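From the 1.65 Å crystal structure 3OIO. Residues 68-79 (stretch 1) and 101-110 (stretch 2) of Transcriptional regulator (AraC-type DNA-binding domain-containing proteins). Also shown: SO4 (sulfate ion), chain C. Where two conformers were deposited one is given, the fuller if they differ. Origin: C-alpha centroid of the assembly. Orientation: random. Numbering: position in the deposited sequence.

Stretch 1 (68-79) LQQTSKSIVQIG
Stretch 2 101-110: TPREERAQRA

Contact between residues 68-79 and 101-110, which buries 610 Å² counted over both sides. Stretch 1 leaves a helix at its start, runs through a loop, and enters a second helix at I75; stretch 2 is dominated by helix 102-107. The axes of helices 75-79 and 102-107 come no closer than 11.7 Å and their N-to-C directions differ by 105°. The contact is made by side chains of stretch 2 with side chains and backbone carbonyls of stretch 1. In the register, L68 CA lies 5.1 Å from R106 CA, Q69 CA lies 5.0 Å from R109 CA, and I75 CA lies 6.9 Å from P102 CA.

T101 (phi/psi -82/163, chi1 p) caps the stretch 2 helix: E104 N donates to T101 OG1 at 3.1 Å, and T101 N returns a bond to E104 OE1 at 3.0 Å. P102 opens the helix at -56/-39, a first-turn position where proline's missing amide proton costs no helical bond. Its CA-to-CB bond points toward stretch 1; the ring is C-gamma exo and the residue is buried, with P102 CB 3.9 Å from L68 CD1 and 4.0 Å from I75 CG2. L68 (m, t) and I75 (m, m) thus meet the same ring carbon, an apolar patch in which that carbon packs against methyl groups of both residues.

R103 (t, t, m, chi4 96°) starts sideways, but its end comes nearer. I75 CG1 lies over one face of its guanidinium, 4.2 Å from R103 NH2. A sulfate, probably from the crystallisation liquor, links the stretches here, accepting from R103 NH2 at O4 (3.0 Å) and from I75 N at O2 (3.0 Å). The I75 amide is free for this at the helix start; one residue before it, S74 (chi1 p) caps the helix, its OG accepting from Q77 N at 3.0 Å.

E105 (t, p, chi3 70°) is buried and its CA-to-CB bond points toward stretch 1, its CG 4.1 Å from L68 CB. A water bridges its carboxylate to Q69 (m, t, chi3 -31°), donating to E105 OE2 at 2.6 Å and to E105 O at 2.7 Å and accepting from Q69 NE2 at 3.1 Å.

R106 (t, chi2 147°, m, chi4 156°), with the largest covered area at 125 Å², is the main polar tie. It begins sideways and its end comes nearer, where R106 NE donates to L68 O at 2.9 Å and R106 NH1 to K73 O at 2.8 Å, the latter near the guanidinium plane. L68 CD2 lies over one face and T71 O over the opposite face; T71 O is 2.7 Å from R106 NH2, but the angle is too poor for a hydrogen bond. Within stretch 1, T71 OG1 (T71 at -141/170, chi1 p) accepts from K73 N at 3.2 Å.

After A107 and Q108, which make no contact, R109 (p, t, t, chi4 122°) has its CA-to-CB bond toward stretch 1. Its CB is 4.1 Å from Q69 CG, and R109 NH1 gives Q69 O a weak bond at 3.4 Å. A110 faces away.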

# COMPACT_ATOMS: atom_id res chain seq x y z
N LEU A 68 -11.79 4.82 -3.71
CA LEU A 68 -12.53 6.00 -3.29
C LEU A 68 -12.90 6.86 -4.46
O LEU A 68 -13.95 7.52 -4.46
CB LEU A 68 -11.72 6.81 -2.30
CG LEU A 68 -11.66 6.12 -0.91
CD1 LEU A 68 -10.48 6.69 -0.13
CD2 LEU A 68 -12.99 6.30 -0.12
N GLN A 69 -12.03 6.85 -5.47
CA GLN A 69 -12.30 7.66 -6.65
C GLN A 69 -13.22 6.97 -7.66
O GLN A 69 -13.81 7.66 -8.49
CB GLN A 69 -11.00 8.13 -7.29
CG GLN A 69 -10.23 9.07 -6.39
CD GLN A 69 -8.94 9.52 -6.97
OE1 GLN A 69 -8.29 8.80 -7.74
NE2 GLN A 69 -8.52 10.70 -6.59
N GLN A 70 -13.39 5.65 -7.54
CA GLN A 70 -14.17 4.88 -8.54
C GLN A 70 -15.27 3.91 -8.11
O GLN A 70 -15.80 3.19 -8.96
CB GLN A 70 -13.21 4.09 -9.40
CG GLN A 70 -12.05 4.93 -9.84
CD GLN A 70 -11.06 4.17 -10.64
OE1 GLN A 70 -11.38 3.12 -11.23
NE2 GLN A 70 -9.84 4.68 -10.71
N THR A 71 -15.72 3.92 -6.88
CA THR A 71 -16.75 2.97 -6.52
C THR A 71 -17.72 3.67 -5.59
O THR A 71 -17.43 4.75 -5.12
CB THR A 71 -16.13 1.74 -5.77
OG1 THR A 71 -15.69 2.14 -4.47
CG2 THR A 71 -14.92 1.14 -6.52
N SER A 72 -18.85 3.04 -5.31
CA SER A 72 -19.75 3.57 -4.28
C SER A 72 -19.65 2.71 -3.03
O SER A 72 -20.57 2.71 -2.20
CB SER A 72 -21.19 3.59 -4.81
OG SER A 72 -21.62 2.26 -5.06
N LYS A 73 -18.53 1.98 -2.90
CA LYS A 73 -18.37 1.06 -1.79
C LYS A 73 -18.26 1.95 -0.58
O LYS A 73 -17.70 3.04 -0.68
CB LYS A 73 -17.12 0.22 -1.99
CG LYS A 73 -17.19 -0.65 -3.23
CD LYS A 73 -15.84 -1.29 -3.47
CE LYS A 73 -15.90 -2.39 -4.53
NZ LYS A 73 -14.52 -2.89 -4.81
N SER A 74 -18.85 1.54 0.53
CA SER A 74 -18.73 2.31 1.75
C SER A 74 -17.24 2.49 2.13
O SER A 74 -16.36 1.75 1.64
CB SER A 74 -19.50 1.65 2.90
OG SER A 74 -18.90 0.43 3.30
N ILE A 75 -16.96 3.46 2.99
CA ILE A 75 -15.62 3.64 3.52
C ILE A 75 -15.18 2.32 4.17
O ILE A 75 -14.05 1.86 3.95
CB ILE A 75 -15.55 4.85 4.52
CG1 ILE A 75 -15.99 6.15 3.84
CG2 ILE A 75 -14.18 5.01 5.13
CD1 ILE A 75 -15.40 6.38 2.48
N VAL A 76 -16.09 1.67 4.89
CA VAL A 76 -15.79 0.42 5.58
C VAL A 76 -15.41 -0.71 4.62
O VAL A 76 -14.43 -1.41 4.84
CB VAL A 76 -16.92 -0.01 6.59
CG1 VAL A 76 -16.63 -1.40 7.24
CG2 VAL A 76 -17.06 1.07 7.68
N GLN A 77 -16.19 -0.85 3.55
CA GLN A 77 -15.95 -1.84 2.50
C GLN A 77 -14.55 -1.67 1.90
O GLN A 77 -13.82 -2.64 1.72
CB GLN A 77 -17.00 -1.67 1.40
CG GLN A 77 -17.09 -2.81 0.39
CD GLN A 77 -18.42 -2.80 -0.37
OE1 GLN A 77 -19.29 -1.96 -0.12
NE2 GLN A 77 -18.56 -3.72 -1.30
N ILE A 78 -14.20 -0.43 1.59
CA ILE A 78 -12.94 -0.13 0.93
C ILE A 78 -11.80 -0.45 1.89
O ILE A 78 -10.78 -1.06 1.51
CB ILE A 78 -12.87 1.33 0.43
CG1 ILE A 78 -13.76 1.47 -0.80
CG2 ILE A 78 -11.41 1.74 0.09
CD1 ILE A 78 -14.13 2.92 -1.15
N GLY A 79 -11.98 -0.05 3.15
CA GLY A 79 -10.94 -0.37 4.17
C GLY A 79 -10.73 -1.87 4.23
O GLY A 79 -9.59 -2.33 4.24
N THR A 101 -9.21 13.03 4.54
CA THR A 101 -9.86 11.81 4.96
C THR A 101 -10.40 11.03 3.74
O THR A 101 -10.54 11.59 2.64
CB THR A 101 -11.07 12.12 5.87
OG1 THR A 101 -12.04 12.88 5.12
CG2 THR A 101 -10.61 12.88 7.13
N PRO A 102 -10.71 9.74 3.93
CA PRO A 102 -11.32 8.99 2.83
C PRO A 102 -12.61 9.65 2.32
O PRO A 102 -12.83 9.71 1.10
CB PRO A 102 -11.63 7.62 3.46
CG PRO A 102 -10.50 7.43 4.49
CD PRO A 102 -10.25 8.85 5.03
N ARG A 103 -13.43 10.19 3.23
CA ARG A 103 -14.67 10.84 2.83
C ARG A 103 -14.38 12.09 1.99
O ARG A 103 -15.07 12.34 0.98
CB ARG A 103 -15.55 11.14 4.08
CG ARG A 103 -16.90 11.75 3.84
CD ARG A 103 -17.72 11.70 5.17
NE ARG A 103 -18.45 10.42 5.34
CZ ARG A 103 -18.03 9.36 6.04
NH1 ARG A 103 -16.87 9.39 6.69
NH2 ARG A 103 -18.77 8.27 6.10
N GLU A 104 -13.32 12.82 2.34
CA GLU A 104 -12.96 14.03 1.57
C GLU A 104 -12.44 13.60 0.20
O GLU A 104 -12.74 14.25 -0.81
CB GLU A 104 -11.90 14.85 2.33
CG GLU A 104 -12.51 15.65 3.49
CD GLU A 104 -11.52 16.24 4.50
OE1 GLU A 104 -10.37 15.76 4.68
OE2 GLU A 104 -11.95 17.18 5.19
N GLU A 105 -11.65 12.52 0.16
CA GLU A 105 -11.12 12.02 -1.13
C GLU A 105 -12.30 11.68 -2.06
O GLU A 105 -12.33 12.08 -3.24
CB GLU A 105 -10.27 10.76 -0.92
CG GLU A 105 -9.55 10.31 -2.21
CD GLU A 105 -8.29 11.14 -2.44
OE1 GLU A 105 -7.32 10.98 -1.69
OE2 GLU A 105 -8.28 11.95 -3.39
N ARG A 106 -13.27 10.95 -1.54
CA ARG A 106 -14.42 10.61 -2.39
C ARG A 106 -15.20 11.86 -2.81
O ARG A 106 -15.62 11.97 -3.98
CB ARG A 106 -15.34 9.59 -1.73
CG ARG A 106 -16.66 9.57 -2.47
CD ARG A 106 -17.30 8.23 -2.49
NE ARG A 106 -16.42 7.17 -2.94
CZ ARG A 106 -16.62 5.90 -2.61
NH1 ARG A 106 -17.67 5.58 -1.86
NH2 ARG A 106 -15.80 4.95 -3.03
N ALA A 107 -15.37 12.82 -1.89
CA ALA A 107 -16.11 14.06 -2.25
C ALA A 107 -15.41 14.80 -3.37
O ALA A 107 -16.08 15.45 -4.19
CB ALA A 107 -16.26 14.98 -1.03
N GLN A 108 -14.08 14.70 -3.40
CA GLN A 108 -13.29 15.42 -4.40
C GLN A 108 -12.98 14.64 -5.69
O GLN A 108 -12.25 15.16 -6.55
CB GLN A 108 -11.99 15.91 -3.74
CG GLN A 108 -12.26 16.95 -2.65
CD GLN A 108 -10.99 17.30 -1.87
OE1 GLN A 108 -9.88 17.17 -2.40
NE2 GLN A 108 -11.14 17.73 -0.60
N ARG A 109 -13.51 13.41 -5.83
CA ARG A 109 -13.08 12.56 -6.94
C ARG A 109 -13.38 13.15 -8.33
O ARG A 109 -12.63 12.89 -9.27
CB ARG A 109 -13.69 11.15 -6.83
CG ARG A 109 -15.11 11.05 -7.36
CD ARG A 109 -15.86 9.88 -6.77
NE ARG A 109 -17.28 9.87 -7.17
CZ ARG A 109 -17.87 8.86 -7.81
NH1 ARG A 109 -17.15 7.77 -8.11
NH2 ARG A 109 -19.16 8.90 -8.11
N ALA A 110 -14.43 13.97 -8.43
CA ALA A 110 -14.87 14.49 -9.72
C ALA A 110 -14.21 15.82 -10.03
O ALA A 110 -14.60 16.47 -10.99
CB ALA A 110 -16.41 14.62 -9.77
S SO4 C . -20.05 5.85 3.95
O1 SO4 C . -19.33 5.67 5.24
O2 SO4 C . -19.20 5.41 2.82
O3 SO4 C . -21.24 4.98 3.86
O4 SO4 C . -20.41 7.27 3.86
O HOH W 1 -10.28 12.69 -4.93